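Local coordinates for microtubule-associated protein 1 light chain 3 (Plasmodium falciparum, PDB 4EOY) that binds a peptide of the conjugating enzyme Atg3 and, as a ubiquitin-like protein of the Atg8 family, probably serves the parasite's autophagy-related membrane pathway, at residues N57-V60 against G61-K64; I66-Q69 against H70-S74; G100-M103 against Q104-Y107. The protein carries 3 engineered substitutions. All coordinates share one frame; numbering follows the deposited sequence.

Interaction 1. Residues N57-V60 against G61-K64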
# COMPACT_ATOMS: atom_id res chain seq x y z
N ASN A 57 9.21 -11.75 1.00
CA ASN A 57 8.77 -13.01 0.39
C ASN A 57 7.25 -13.22 0.31
O ASN A 57 6.78 -14.23 -0.22
CB ASN A 57 9.44 -14.22 1.05
CG ASN A 57 10.81 -14.53 0.47
OD1 ASN A 57 11.11 -14.21 -0.68
ND2 ASN A 57 11.64 -15.18 1.25
N MET A 58 6.48 -12.25 0.80
CA MET A 58 5.03 -12.29 0.64
C MET A 58 4.63 -12.21 -0.83
O MET A 58 5.11 -11.34 -1.57
CB MET A 58 4.35 -11.14 1.39
CG MET A 58 2.85 -11.02 1.13
SD MET A 58 1.98 -9.94 2.31
CE MET A 58 1.91 -11.05 3.73
N LEU A 59 3.73 -13.08 -1.25
CA LEU A 59 3.24 -13.07 -2.62
C LEU A 59 2.33 -11.87 -2.87
O LEU A 59 1.60 -11.44 -1.99
CB LEU A 59 2.49 -14.36 -2.94
CG LEU A 59 3.36 -15.61 -2.98
CD1 LEU A 59 2.49 -16.86 -2.97
CD2 LEU A 59 4.27 -15.56 -4.20
N VAL A 60 2.39 -11.35 -4.09
CA VAL A 60 1.57 -10.20 -4.45
C VAL A 60 0.10 -10.56 -4.24
O VAL A 60 -0.64 -9.80 -3.63
CB VAL A 60 1.84 -9.73 -5.90
CG1 VAL A 60 0.86 -8.66 -6.34
CG2 VAL A 60 3.25 -9.19 -6.02
N GLY A 61 -0.31 -11.73 -4.73
CA GLY A 61 -1.68 -12.21 -4.54
C GLY A 61 -2.13 -12.22 -3.09
O GLY A 61 -3.28 -11.95 -2.78
N GLU A 62 -1.21 -12.55 -2.19
CA GLU A 62 -1.52 -12.57 -0.76
C GLU A 62 -1.68 -11.15 -0.24
O GLU A 62 -2.63 -10.86 0.49
CB GLU A 62 -0.42 -13.31 0.02
CG GLU A 62 -0.28 -14.78 -0.34
CD GLU A 62 0.97 -15.44 0.23
OE1 GLU A 62 1.98 -14.73 0.48
OE2 GLU A 62 0.97 -16.68 0.41
N PHE A 63 -0.77 -10.26 -0.62
CA PHE A 63 -0.84 -8.87 -0.17
C PHE A 63 -2.09 -8.16 -0.71
O PHE A 63 -2.72 -7.34 0.02
CB PHE A 63 0.40 -8.09 -0.57
CG PHE A 63 0.36 -6.66 -0.13
CD1 PHE A 63 0.32 -6.35 1.22
CD2 PHE A 63 0.33 -5.63 -1.06
CE1 PHE A 63 0.29 -5.03 1.64
CE2 PHE A 63 0.28 -4.31 -0.65
CZ PHE A 63 0.27 -4.01 0.69
N LYS A 64 -2.43 -8.47 -1.96
CA LYS A 64 -3.68 -8.02 -2.57
C LYS A 64 -4.92 -8.46 -1.78
O LYS A 64 -5.85 -7.69 -1.62
CB LYS A 64 -3.80 -8.52 -4.03
CG LYS A 64 -2.89 -7.78 -5.01
CD LYS A 64 -3.36 -7.88 -6.47
CE LYS A 64 -3.14 -9.26 -7.07
NZ LYS A 64 -3.30 -9.24 -8.55

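Interaction 2. Residues I66-Q69 against H70-S74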
# COMPACT_ATOMS: atom_id res chain seq x y z
N ILE A 66 -4.97 -9.21 1.51
CA ILE A 66 -4.90 -8.40 2.72
C ILE A 66 -5.36 -6.96 2.47
O ILE A 66 -6.07 -6.36 3.28
CB ILE A 66 -3.46 -8.39 3.28
CG1 ILE A 66 -3.06 -9.80 3.76
CG2 ILE A 66 -3.31 -7.36 4.38
CD1 ILE A 66 -1.59 -9.94 4.09
N LEU A 67 -4.95 -6.40 1.34
CA LEU A 67 -5.26 -5.00 1.05
C LEU A 67 -6.76 -4.79 0.76
O LEU A 67 -7.33 -3.77 1.13
CB LEU A 67 -4.40 -4.49 -0.11
CG LEU A 67 -4.12 -3.00 -0.17
CD1 LEU A 67 -3.58 -2.48 1.14
CD2 LEU A 67 -3.13 -2.71 -1.28
N HIS A 68 -7.38 -5.78 0.12
CA HIS A 68 -8.82 -5.79 -0.12
C HIS A 68 -9.58 -5.64 1.16
O HIS A 68 -10.53 -4.85 1.25
CB HIS A 68 -9.23 -7.10 -0.79
CG HIS A 68 -10.58 -7.05 -1.48
ND1 HIS A 68 -11.72 -6.74 -0.83
CD2 HIS A 68 -10.94 -7.33 -2.80
CE1 HIS A 68 -12.76 -6.79 -1.69
NE2 HIS A 68 -12.28 -7.15 -2.90
N GLN A 69 -9.20 -6.42 2.17
CA GLN A 69 -9.88 -6.41 3.46
C GLN A 69 -9.68 -5.09 4.16
O GLN A 69 -10.65 -4.46 4.61
CB GLN A 69 -9.36 -7.54 4.37
CG GLN A 69 -9.45 -8.93 3.77
CD GLN A 69 -10.83 -9.25 3.28
OE1 GLN A 69 -11.79 -9.14 4.03
NE2 GLN A 69 -10.95 -9.65 2.01
N HIS A 70 -8.43 -4.63 4.22
CA HIS A 70 -8.12 -3.37 4.90
C HIS A 70 -8.96 -2.23 4.35
O HIS A 70 -9.61 -1.50 5.11
CB HIS A 70 -6.63 -3.07 4.80
CG HIS A 70 -6.19 -1.81 5.50
ND1 HIS A 70 -6.14 -1.70 6.85
CD2 HIS A 70 -5.77 -0.58 4.99
CE1 HIS A 70 -5.72 -0.46 7.19
NE2 HIS A 70 -5.49 0.23 6.05
N ILE A 71 -8.99 -2.09 3.02
CA ILE A 71 -9.71 -0.97 2.41
C ILE A 71 -11.21 -1.03 2.74
O ILE A 71 -11.87 0.01 2.86
CB ILE A 71 -9.53 -0.94 0.88
CG1 ILE A 71 -8.06 -0.63 0.54
CG2 ILE A 71 -10.45 0.11 0.25
CD1 ILE A 71 -7.63 -1.09 -0.85
N ASN A 72 -11.73 -2.24 2.89
CA ASN A 72 -13.15 -2.44 3.16
C ASN A 72 -13.55 -2.53 4.64
O ASN A 72 -14.71 -2.71 4.94
CB ASN A 72 -13.64 -3.68 2.40
CG ASN A 72 -13.72 -3.44 0.92
OD1 ASN A 72 -14.10 -2.37 0.47
ND2 ASN A 72 -13.33 -4.44 0.14
N GLN A 73 -12.58 -2.40 5.54
CA GLN A 73 -12.82 -2.48 6.99
C GLN A 73 -12.69 -1.11 7.62
O GLN A 73 -11.84 -0.32 7.21
CB GLN A 73 -11.81 -3.42 7.66
CG GLN A 73 -12.15 -4.88 7.49
CD GLN A 73 -11.04 -5.80 7.98
OE1 GLN A 73 -10.18 -5.40 8.76
NE2 GLN A 73 -11.06 -7.05 7.49
N SER A 74 -13.54 -0.84 8.60
CA SER A 74 -13.39 0.35 9.44
C SER A 74 -13.64 -0.01 10.89
O SER A 74 -14.29 -1.01 11.19
CB SER A 74 -14.34 1.48 8.99
OG SER A 74 -15.70 1.14 9.15

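Interaction 3. Residues G100-M103 against Q104-Y107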
# COMPACT_ATOMS: atom_id res chain seq x y z
N GLY A 100 1.42 -13.79 -9.28
CA GLY A 100 2.39 -14.84 -8.98
C GLY A 100 3.82 -14.40 -8.70
O GLY A 100 4.73 -15.21 -8.79
N LEU A 101 4.01 -13.13 -8.35
CA LEU A 101 5.33 -12.57 -8.07
C LEU A 101 5.49 -12.35 -6.57
O LEU A 101 4.50 -12.41 -5.82
CB LEU A 101 5.51 -11.23 -8.79
CG LEU A 101 5.64 -11.23 -10.32
CD1 LEU A 101 5.76 -9.81 -10.88
CD2 LEU A 101 6.83 -12.08 -10.78
N LEU A 102 6.73 -12.12 -6.14
CA LEU A 102 7.04 -11.70 -4.77
C LEU A 102 6.89 -10.20 -4.65
O LEU A 102 7.06 -9.46 -5.62
CB LEU A 102 8.48 -12.08 -4.40
CG LEU A 102 8.90 -13.54 -4.39
CD1 LEU A 102 10.37 -13.60 -4.01
CD2 LEU A 102 8.07 -14.39 -3.44
N MET A 103 6.59 -9.73 -3.44
CA MET A 103 6.50 -8.29 -3.19
C MET A 103 7.85 -7.60 -3.33
O MET A 103 7.91 -6.39 -3.57
CB MET A 103 5.91 -7.99 -1.80
CG MET A 103 4.38 -8.10 -1.70
SD MET A 103 3.51 -6.91 -2.76
CE MET A 103 4.12 -5.33 -2.21
N GLN A 104 8.94 -8.35 -3.20
CA GLN A 104 10.25 -7.79 -3.46
C GLN A 104 10.39 -7.42 -4.94
O GLN A 104 11.01 -6.41 -5.26
CB GLN A 104 11.35 -8.78 -3.08
CG GLN A 104 12.77 -8.25 -3.28
CD GLN A 104 13.12 -7.10 -2.35
OE1 GLN A 104 12.52 -6.96 -1.26
NE2 GLN A 104 14.09 -6.28 -2.75
N ASP A 105 9.82 -8.24 -5.83
CA ASP A 105 9.94 -8.03 -7.26
C ASP A 105 9.29 -6.70 -7.63
O ASP A 105 9.91 -5.86 -8.28
CB ASP A 105 9.34 -9.20 -8.01
CG ASP A 105 10.20 -10.44 -7.92
OD1 ASP A 105 11.45 -10.30 -8.06
OD2 ASP A 105 9.63 -11.54 -7.73
N LEU A 106 8.07 -6.50 -7.16
CA LEU A 106 7.38 -5.24 -7.33
C LEU A 106 8.26 -4.10 -6.86
O LEU A 106 8.37 -3.07 -7.54
CB LEU A 106 6.05 -5.22 -6.58
CG LEU A 106 4.82 -5.52 -7.42
CD1 LEU A 106 4.94 -6.89 -8.06
CD2 LEU A 106 3.53 -5.40 -6.61
N TYR A 107 8.89 -4.28 -5.69
CA TYR A 107 9.73 -3.24 -5.13
C TYR A 107 10.91 -2.96 -6.05
O TYR A 107 11.15 -1.83 -6.39
CB TYR A 107 10.24 -3.64 -3.75
CG TYR A 107 10.98 -2.55 -3.03
CD1 TYR A 107 10.30 -1.49 -2.47
CD2 TYR A 107 12.36 -2.57 -2.90
CE1 TYR A 107 10.96 -0.47 -1.82
CE2 TYR A 107 13.04 -1.56 -2.24
CZ TYR A 107 12.32 -0.51 -1.70
OH TYR A 107 12.96 0.52 -1.03

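Interaction 1. Residues N57-V60 against G61-K64
Glu-62 reaches back over the start of its helix to take the amide of Leu-59: Leu-59 N lies 3.0 Å from Glu-62 OE1, with an N-H...O angle of 157°, and meets the carboxylate from above its plane. CG turned away from the carbonyl carbon (chi1 -64°) and an extended chain give Glu-62 this reach. The Leu-59 and Glu-62 side chains cross at a slant, Leu-59 CD1 3.7 Å from Glu-62 OE2. Leu-59 O accepts Phe-63 N at 3.0 Å and, weakly, Glu-62 N, while Lys-64 N reaches Val-60 O at 2.8 Å in a nearly straight bond. Leu-59 is thus the N-cap of helix 60-72 in the ubiquitin-like fold. The carboxylate supplies one half of a capping box, but a leucine has no side-chain acceptor for the other half, so the full box is not formed. Among apolar contacts, Met-58, bent at chi3, crosses Phe-63 at about a right angle. Its SD packs 3.8 Å from Phe-63 CB and makes an oblique Met-aromatic contact, 5.3 Å from the Phe-63 ring centroid. Aromatic packing from the bound peptide reaches Met-58 and Glu-62. Lys-64 CG passes 4.1 Å from Val-60 CG1, and Lys-64 NZ hydrogen-bonds to Thr-99 OG1 and Pro-97 O.

Interaction 2. Residues I66-Q69 against H70-S74
Leu-67 and Ile-71 meet one turn apart on helix 60-72, where Ile-71 CD1 comes to 4.1 Å from Leu-67 CG and the two side chains pass at a slant. The CD1 methyl gets there because Ile-71 CG1 lies beside its own backbone N (chi1 -66°), which also lays it 3.3 Å from Leu-67 O. One residue further on, the amide of Asn-72 stands next to the His-68 ring, Asn-72 ND2 being 3.0 Å from His-68 ND1 with the two planes 62° apart. Gln-73 runs back alongside Gln-69, its CG 3.3 Å from Gln-69 O and its NE2 3.6 Å from Gln-69 CB.

Behind these side chains lies the backbone bonding of the helix. His-70 N to Ile-66 O (3.1 Å) and Ile-71 N to Leu-67 O (3.0 Å) are near-straight helical bonds, whereas Asn-72 N is shared weakly between His-68 O and Gln-69 O as the helix runs into strand 73-75. Further out, Ile-36 of strand 31-38 packs against both Leu-67 and Ile-71, the His-70 and Phe-52 rings meet edge-to-face, and His-70 NE2 hydrogen-bonds to Lys-49 O. The bound peptide rests on Ile-66 and His-70. An apolar flank thus faces the sheet of the ubiquitin-like fold, while at Asn-72, whose ND2 also bonds weakly to Arg-86 O, the helix is held by weaker bonds than in the turn before.

Interaction 3. Residues G100-M103 against Q104-Y107
With chi1 at -73°, Asp-105 swings its carboxylate back across the first turn of its helix towards Leu-102, and a chi1 of -80° followed by two further bends folds Met-103 so that its sulfur comes beside Leu-106. The first of these gives Asp-105 OD2 a long, weak hydrogen bond from Leu-102 N at 3.4 Å, and the same oxygen lies 3.6 Å from Leu-102 CB. In return Leu-102 O accepts Asp-105 N at 3.0 Å, again weakly because the angle is only 130°, and Leu-106 N more distantly. This makes Leu-102 the N-cap of helix 103-110, and the weak carboxylate bond back to its amide resembles one half of a capping box, the leucine contributing backbone alone. The next bond, Tyr-107 N to Met-103 O at 3.1 Å, is a regular helical one. The remaining contacts are apolar: the Leu-101 and Leu-106 side chains cross at about a right angle, their CD1 atoms 4.1 Å apart, and Met-103 SD is 4.1 Å from Leu-106 CD2. Leu-117 of strand 117-122 touches Met-103, Leu-106 and Tyr-107, putting this side of the helix against the sheet. Tyr-107 OH hydrogen-bonds to Gly-115 O, and Gln-104 NE2 to Glu-108 OE2.

Running from the N terminus, the chain leaves strand 51-55 and turns at 57-60 into helix 60-72, whose first turn is interaction 1. Interaction 2 follows in series on the same helix and carries it into strand 73-75; Met-58 CE and Ile-66 CD1 pack at 3.7 Å between the two. After strand 89-92, interaction 3 forms the first turn of helix 103-110. Each stays within one continuous stretch and closes no wider loop; none nests within or crosses another. Interactions 1 and 3 lie side by side, their centres about 8 Å apart: probable hydrogen bonds join Met-58 O to Met-103 N and Val-60 N to Leu-101 O, and Val-60 CG2 packs on Leu-106 CD1, tying the two helix starts together. Interactions 2 and 3 do not touch.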